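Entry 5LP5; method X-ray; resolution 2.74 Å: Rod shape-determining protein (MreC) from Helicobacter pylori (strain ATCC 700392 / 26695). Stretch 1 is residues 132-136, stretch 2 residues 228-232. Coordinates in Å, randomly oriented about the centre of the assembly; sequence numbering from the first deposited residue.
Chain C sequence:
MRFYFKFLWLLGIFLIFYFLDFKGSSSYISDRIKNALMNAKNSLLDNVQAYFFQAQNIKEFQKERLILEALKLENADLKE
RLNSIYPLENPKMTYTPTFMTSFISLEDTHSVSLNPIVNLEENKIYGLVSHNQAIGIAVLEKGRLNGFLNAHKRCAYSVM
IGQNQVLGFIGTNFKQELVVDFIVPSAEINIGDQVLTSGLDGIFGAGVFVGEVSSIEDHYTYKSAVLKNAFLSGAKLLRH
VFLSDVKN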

# COMPACT_ATOMS: atom_id res chain seq x y z
N ASN C 132 -22.71 29.25 0.67
CA ASN C 132 -22.56 28.02 -0.10
C ASN C 132 -21.20 27.36 0.06
O ASN C 132 -20.63 26.84 -0.91
CB ASN C 132 -22.86 28.29 -1.56
CG ASN C 132 -24.32 28.10 -1.87
OD1 ASN C 132 -24.90 27.05 -1.51
ND2 ASN C 132 -24.93 29.08 -2.57
N GLN C 133 -20.72 27.37 1.31
CA GLN C 133 -19.40 26.87 1.67
C GLN C 133 -19.42 26.16 3.03
O GLN C 133 -20.20 26.51 3.89
CB GLN C 133 -18.38 28.03 1.66
CG GLN C 133 -16.94 27.63 1.87
CD GLN C 133 -15.94 28.77 1.67
OE1 GLN C 133 -14.71 28.59 1.86
NE2 GLN C 133 -16.44 29.94 1.23
N ALA C 134 -18.56 25.15 3.23
CA ALA C 134 -18.41 24.52 4.53
C ALA C 134 -17.51 25.38 5.43
O ALA C 134 -16.33 25.66 5.06
CB ALA C 134 -17.84 23.13 4.37
N ILE C 135 -18.04 25.79 6.58
CA ILE C 135 -17.26 26.55 7.59
C ILE C 135 -16.85 25.74 8.81
O ILE C 135 -15.95 26.14 9.52
CB ILE C 135 -18.00 27.82 8.09
CG1 ILE C 135 -19.31 27.47 8.82
CG2 ILE C 135 -18.28 28.74 6.91
CD1 ILE C 135 -19.97 28.66 9.52
N GLY C 136 -17.51 24.61 9.06
CA GLY C 136 -17.15 23.78 10.23
C GLY C 136 -18.28 22.85 10.63
O GLY C 136 -19.11 22.50 9.82
N LYS C 228 -6.41 26.46 -0.06
CA LYS C 228 -6.54 27.90 -0.08
C LYS C 228 -8.00 28.22 -0.46
O LYS C 228 -8.75 27.32 -0.83
CB LYS C 228 -5.57 28.49 -1.09
CG LYS C 228 -5.80 28.03 -2.53
CD LYS C 228 -4.80 28.62 -3.51
CE LYS C 228 -4.74 27.77 -4.79
NZ LYS C 228 -3.75 28.25 -5.81
N ASN C 229 -8.42 29.48 -0.34
CA ASN C 229 -9.80 29.86 -0.60
C ASN C 229 -10.80 29.09 0.25
O ASN C 229 -11.97 28.95 -0.15
CB ASN C 229 -10.16 29.65 -2.06
CG ASN C 229 -9.52 30.65 -2.95
OD1 ASN C 229 -9.74 31.85 -2.78
ND2 ASN C 229 -8.71 30.19 -3.92
N ALA C 230 -10.37 28.57 1.40
CA ALA C 230 -11.30 27.95 2.33
C ALA C 230 -11.65 28.96 3.39
O ALA C 230 -10.88 29.90 3.62
CB ALA C 230 -10.70 26.71 2.96
N PHE C 231 -12.78 28.75 4.05
CA PHE C 231 -13.15 29.61 5.16
C PHE C 231 -12.20 29.42 6.32
O PHE C 231 -12.01 28.30 6.78
CB PHE C 231 -14.58 29.32 5.65
CG PHE C 231 -14.90 30.04 6.92
CD1 PHE C 231 -15.20 31.39 6.91
CD2 PHE C 231 -14.85 29.38 8.15
CE1 PHE C 231 -15.45 32.07 8.09
CE2 PHE C 231 -15.08 30.04 9.32
CZ PHE C 231 -15.41 31.38 9.29
N LEU C 232 -11.61 30.52 6.79
CA LEU C 232 -10.91 30.54 8.09
C LEU C 232 -11.41 31.65 9.02
O LEU C 232 -12.19 31.41 9.92
CB LEU C 232 -9.36 30.65 7.93
CG LEU C 232 -8.62 29.41 7.41
CD1 LEU C 232 -7.16 29.70 7.19
CD2 LEU C 232 -8.80 28.25 8.38

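What does the beginning of stretch 2 bring to the contact? Very little. Lys228 has an extended side chain that stays well out of reach of stretch 1. Asn229 comes closer, but its CA-to-CB bond points sideways and its side chain stays clear of stretch 1, so its part in the contact falls to the backbone, beside the end of the Gln133 side chain.

How does Gln133 reach this backbone? Its CA-to-CB bond points toward stretch 2, and chi1 (-174°) and chi2 (172°) are both t, so the chain is stretched out and sets its terminal amide beside the backbone of Asn229, Ala230 and Phe231. The amide is probably turned over in the model, which leaves its polar pairing with this backbone open. The methyl group of Ala230 points sideways and adds little.

Why does Phe231 dominate? Its CA-to-CB bond points toward stretch 1, and it has the largest covered area of any residue here, 83 Å². Its CA is 5.7 Å from the CA of Ile135, the closest approach of the two backbones by CA atoms. Ile135 CG2 lies over one face of the ring, 3.9 Å from the centroid of Phe231 and 23° off the ring normal, a CH-pi arrangement that sets a methyl group against the pi cloud. Ile135 CB is also 3.5 Å from Phe231 CD2, an apolar contact between two buried residues. Beside it, Ala134 contributes backbone, with its O 4.1 Å from Phe231 CB.

Where does the contact end? It ends at Phe231; in the next residue, Leu232, the CA-to-CB bond points away and the side chain stays clear of stretch 1. The total buried surface is a modest 205 Å², joining segments at least 96 residues apart in sequence where they touch.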